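Local atomic coordinates of methyltransferase (Pyrococcus horikoshii, PDB entry 1IXK), a protein that probably methylates cytidine at carbon 5 in tRNA, with S-adenosyl-L-methionine as methyl donor, as a homologue of human p120 in the RsmB/NOP family. Residues R45-L59 with T97-Y109. Numbering follows the deposited sequence.
Sequences RCFRVNTLKISVQDL and TGLIYIQEASSMY
Arg48 and Tyr101 form the hydrogen-bonded pair at the middle of two short antiparallel strands, 46-49 and 100-102, whose axes run 148° apart; Arg48 N reaches Tyr101 O at 2.8 Å, and Tyr101 N returns a bond to Arg48 O. Their side chains leave the same face of the sheet. Arg48 CG stands anti to the backbone N and the chain bends at chi3, which lays the guanidinium beside Tyr101, its plane only 8° from that of the ring, with Tyr101 CB 3.8 Å over one face near the rim. At the guanidinium edge, NH2 donates to Gln103 OE1 at 2.9 Å, meeting that oxygen from above its carbonyl plane, the two flat groups turned 71° apart. NH2 also binds Gly131 O, NH1 Ser134 OG and NE Gln138 OE1, so all three nitrogens are engaged. With an alanine in place of Arg48, Gln103 OE1 is likely to lose this donor, and Gly131 O, Ser134 OG and Gln138 OE1 their arginine partner. The setting is a four-stranded antiparallel sheet in the N-terminal ferredoxin-like region, with 100-102 as an outer strand; through its side-chain bonds Arg48 ties this sheet to helix 131-139 of the Rossmann-like methyltransferase domain, Gly131 being predicted to bind S-adenosyl-L-methionine. On the opposite face the packing is apolar: Phe47 CB meets Ile102 CD1 at 3.5 Å, while Ile100 CG2 lies against Leu59 CG at 3.6 Å and obliquely near the Phe47 ring. Toward the start of helix 105-114, the methyl CE of selenomethionine Met108 rests 3.5 Å from Phe47 O, and Cys46, disulfide-bonded to Cys81, brings SG against Ala105 CB. Beyond the strands, Asn50 ND2 donates to Gly98 O at 2.9 Å, the oxygen lying in the plane of the asparagine amide, and also bonds Leu166 O, while Lys53 NZ bridges Thr97 O and Arg165 O.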
# COMPACT_ATOMS: atom_id res chain seq x y z
N ARG A 45 16.51 0.59 -1.97
CA ARG A 45 16.03 1.86 -1.43
C ARG A 45 15.40 2.61 -2.60
O ARG A 45 16.04 2.81 -3.63
CB ARG A 45 17.19 2.66 -0.83
CG ARG A 45 16.77 3.99 -0.22
CD ARG A 45 17.88 4.64 0.61
NE ARG A 45 18.14 3.92 1.85
CZ ARG A 45 18.94 2.86 1.97
NH1 ARG A 45 19.57 2.37 0.90
NH2 ARG A 45 19.09 2.27 3.15
N CYS A 46 14.13 2.99 -2.46
CA CYS A 46 13.44 3.69 -3.53
C CYS A 46 12.98 5.08 -3.10
O CYS A 46 12.85 5.36 -1.90
CB CYS A 46 12.22 2.89 -4.00
SG CYS A 46 12.51 1.11 -4.30
N PHE A 47 12.74 5.95 -4.07
CA PHE A 47 12.29 7.30 -3.75
C PHE A 47 11.23 7.78 -4.73
O PHE A 47 11.12 7.27 -5.84
CB PHE A 47 13.48 8.28 -3.73
CG PHE A 47 14.14 8.46 -5.07
CD1 PHE A 47 13.61 9.34 -6.01
CD2 PHE A 47 15.27 7.72 -5.40
CE1 PHE A 47 14.20 9.48 -7.26
CE2 PHE A 47 15.87 7.86 -6.66
CZ PHE A 47 15.34 8.74 -7.59
N ARG A 48 10.47 8.77 -4.29
CA ARG A 48 9.41 9.36 -5.09
C ARG A 48 9.73 10.83 -5.29
O ARG A 48 10.06 11.53 -4.34
CB ARG A 48 8.08 9.22 -4.34
CG ARG A 48 6.90 9.92 -4.98
CD ARG A 48 5.74 9.97 -3.99
NE ARG A 48 5.75 11.18 -3.18
CZ ARG A 48 5.45 11.22 -1.88
NH1 ARG A 48 5.47 12.37 -1.24
NH2 ARG A 48 5.15 10.10 -1.22
N VAL A 49 9.64 11.30 -6.53
CA VAL A 49 9.90 12.70 -6.81
C VAL A 49 8.70 13.52 -6.33
O VAL A 49 7.56 13.19 -6.65
CB VAL A 49 10.07 12.95 -8.32
CG1 VAL A 49 10.25 14.44 -8.58
CG2 VAL A 49 11.25 12.15 -8.86
N ASN A 50 8.96 14.58 -5.57
CA ASN A 50 7.88 15.44 -5.10
C ASN A 50 7.62 16.48 -6.17
O ASN A 50 8.28 17.52 -6.23
CB ASN A 50 8.26 16.11 -3.77
CG ASN A 50 7.20 17.09 -3.30
OD1 ASN A 50 6.06 17.05 -3.76
ND2 ASN A 50 7.57 17.96 -2.38
N THR A 51 6.64 16.20 -7.02
CA THR A 51 6.29 17.09 -8.11
C THR A 51 5.67 18.41 -7.66
O THR A 51 5.38 19.28 -8.48
CB THR A 51 5.38 16.39 -9.12
OG1 THR A 51 4.19 15.93 -8.46
CG2 THR A 51 6.11 15.20 -9.73
N LEU A 52 5.46 18.55 -6.35
CA LEU A 52 4.92 19.80 -5.83
C LEU A 52 6.06 20.81 -5.84
O LEU A 52 5.82 22.02 -5.84
CB LEU A 52 4.42 19.63 -4.39
CG LEU A 52 3.06 18.97 -4.15
CD1 LEU A 52 2.79 18.93 -2.66
CD2 LEU A 52 1.97 19.76 -4.87
N LYS A 53 7.29 20.30 -5.87
CA LYS A 53 8.47 21.16 -5.87
C LYS A 53 9.40 21.06 -7.07
O LYS A 53 10.20 21.95 -7.31
CB LYS A 53 9.29 20.92 -4.60
CG LYS A 53 8.62 21.38 -3.33
CD LYS A 53 9.60 21.36 -2.17
CE LYS A 53 9.04 22.09 -0.96
NZ LYS A 53 10.08 22.25 0.09
N ILE A 54 9.30 19.97 -7.83
CA ILE A 54 10.17 19.80 -8.99
C ILE A 54 9.67 18.71 -9.94
O ILE A 54 9.07 17.73 -9.50
CB ILE A 54 11.61 19.46 -8.54
CG1 ILE A 54 12.54 19.40 -9.75
CG2 ILE A 54 11.62 18.13 -7.79
CD1 ILE A 54 13.99 19.15 -9.39
N SER A 55 9.93 18.88 -11.23
CA SER A 55 9.50 17.89 -12.21
C SER A 55 10.36 16.64 -12.09
O SER A 55 11.45 16.68 -11.53
CB SER A 55 9.63 18.45 -13.64
OG SER A 55 10.99 18.55 -14.03
N VAL A 56 9.84 15.53 -12.60
CA VAL A 56 10.56 14.27 -12.55
C VAL A 56 11.81 14.36 -13.43
O VAL A 56 12.89 13.92 -13.04
CB VAL A 56 9.68 13.10 -13.05
CG1 VAL A 56 10.49 11.82 -13.13
CG2 VAL A 56 8.49 12.92 -12.11
N GLN A 57 11.65 14.98 -14.59
CA GLN A 57 12.74 15.14 -15.55
C GLN A 57 13.91 15.91 -14.93
O GLN A 57 15.07 15.52 -15.09
CB GLN A 57 12.24 15.88 -16.79
CG GLN A 57 12.97 15.52 -18.07
CD GLN A 57 12.75 16.53 -19.18
OE1 GLN A 57 13.21 17.67 -19.09
NE2 GLN A 57 12.03 16.12 -20.22
N ASP A 58 13.61 17.01 -14.24
CA ASP A 58 14.65 17.81 -13.61
C ASP A 58 15.33 17.13 -12.43
O ASP A 58 16.55 17.21 -12.28
CB ASP A 58 14.10 19.17 -13.16
CG ASP A 58 13.76 20.08 -14.32
OD1 ASP A 58 14.48 20.02 -15.34
OD2 ASP A 58 12.79 20.86 -14.22
N LEU A 59 14.54 16.48 -11.57
CA LEU A 59 15.09 15.81 -10.41
C LEU A 59 16.04 14.69 -10.84
O LEU A 59 17.12 14.53 -10.27
CB LEU A 59 13.96 15.24 -9.54
CG LEU A 59 14.33 14.52 -8.23
CD1 LEU A 59 14.95 13.16 -8.53
CD2 LEU A 59 15.28 15.38 -7.41
N THR A 97 15.64 19.12 1.19
CA THR A 97 14.79 20.25 0.85
C THR A 97 13.42 19.81 0.34
O THR A 97 12.66 20.60 -0.22
CB THR A 97 15.46 21.17 -0.21
OG1 THR A 97 15.73 20.43 -1.41
CG2 THR A 97 16.77 21.73 0.33
N GLY A 98 13.10 18.53 0.54
CA GLY A 98 11.81 18.00 0.14
C GLY A 98 11.56 17.78 -1.35
O GLY A 98 10.41 17.84 -1.78
N LEU A 99 12.60 17.52 -2.12
CA LEU A 99 12.43 17.28 -3.55
C LEU A 99 12.10 15.82 -3.84
O LEU A 99 11.58 15.49 -4.90
CB LEU A 99 13.68 17.71 -4.33
CG LEU A 99 14.04 19.19 -4.19
CD1 LEU A 99 15.08 19.55 -5.25
CD2 LEU A 99 12.80 20.06 -4.35
N ILE A 100 12.43 14.95 -2.89
CA ILE A 100 12.15 13.53 -3.01
C ILE A 100 11.73 12.99 -1.65
O ILE A 100 12.03 13.58 -0.61
CB ILE A 100 13.37 12.72 -3.51
CG1 ILE A 100 14.57 12.93 -2.59
CG2 ILE A 100 13.72 13.13 -4.94
CD1 ILE A 100 15.73 11.99 -2.87
N TYR A 101 11.01 11.87 -1.66
CA TYR A 101 10.55 11.24 -0.43
C TYR A 101 10.90 9.76 -0.52
O TYR A 101 10.65 9.12 -1.54
CB TYR A 101 9.04 11.42 -0.27
CG TYR A 101 8.50 10.87 1.03
CD1 TYR A 101 8.10 9.54 1.15
CD2 TYR A 101 8.41 11.68 2.16
CE1 TYR A 101 7.63 9.03 2.36
CE2 TYR A 101 7.94 11.18 3.37
CZ TYR A 101 7.55 9.86 3.46
OH TYR A 101 7.08 9.37 4.66
N ILE A 102 11.48 9.22 0.55
CA ILE A 102 11.87 7.81 0.56
C ILE A 102 10.76 6.90 1.10
O ILE A 102 10.25 7.11 2.19
CB ILE A 102 13.13 7.59 1.44
CG1 ILE A 102 14.27 8.50 0.97
CG2 ILE A 102 13.55 6.13 1.36
CD1 ILE A 102 14.77 8.20 -0.43
N GLN A 103 10.40 5.90 0.31
CA GLN A 103 9.37 4.94 0.69
C GLN A 103 9.48 3.72 -0.20
O GLN A 103 10.07 3.78 -1.28
CB GLN A 103 7.97 5.57 0.57
CG GLN A 103 7.58 5.98 -0.84
CD GLN A 103 6.19 6.60 -0.91
OE1 GLN A 103 5.91 7.39 -1.81
NE2 GLN A 103 5.33 6.24 0.03
N GLU A 104 8.91 2.61 0.25
CA GLU A 104 8.96 1.37 -0.51
C GLU A 104 8.19 1.50 -1.82
O GLU A 104 7.21 2.23 -1.91
CB GLU A 104 8.37 0.23 0.32
CG GLU A 104 9.13 -0.06 1.59
CD GLU A 104 8.44 -1.10 2.44
OE1 GLU A 104 8.09 -2.17 1.89
OE2 GLU A 104 8.26 -0.86 3.65
N ALA A 105 8.64 0.78 -2.84
CA ALA A 105 8.00 0.81 -4.14
C ALA A 105 6.52 0.44 -4.03
O ALA A 105 5.66 1.12 -4.58
CB ALA A 105 8.70 -0.14 -5.10
N SER A 106 6.23 -0.63 -3.31
CA SER A 106 4.84 -1.07 -3.16
C SER A 106 3.94 0.00 -2.56
O SER A 106 2.78 0.13 -2.95
CB SER A 106 4.77 -2.35 -2.32
OG SER A 106 5.21 -2.12 -0.99
N SER A 107 4.47 0.78 -1.61
CA SER A 107 3.67 1.82 -0.97
C SER A 107 3.27 2.95 -1.93
O SER A 107 2.42 3.76 -1.61
CB SER A 107 4.41 2.39 0.25
OG SER A 107 5.58 3.10 -0.15
N MSE A 108 3.89 2.98 -3.11
CA MSE A 108 3.59 4.01 -4.10
C MSE A 108 2.36 3.64 -4.94
O MSE A 108 1.68 4.51 -5.49
CB MSE A 108 4.78 4.21 -5.05
CG MSE A 108 6.05 4.75 -4.39
SE MSE A 108 7.40 5.02 -5.59
CE MSE A 108 8.82 4.97 -4.49
N TYR A 109 2.05 2.35 -5.00
CA TYR A 109 0.93 1.88 -5.80
C TYR A 109 -0.46 2.39 -5.38
O TYR A 109 -1.20 2.92 -6.21
CB TYR A 109 0.92 0.34 -5.82
CG TYR A 109 0.19 -0.29 -7.00
CD1 TYR A 109 -0.68 0.45 -7.79
CD2 TYR A 109 0.37 -1.64 -7.30
CE1 TYR A 109 -1.37 -0.14 -8.86
CE2 TYR A 109 -0.32 -2.24 -8.36
CZ TYR A 109 -1.19 -1.48 -9.13
OH TYR A 109 -1.88 -2.06 -10.17
O HOH W 1 12.63 2.53 -0.05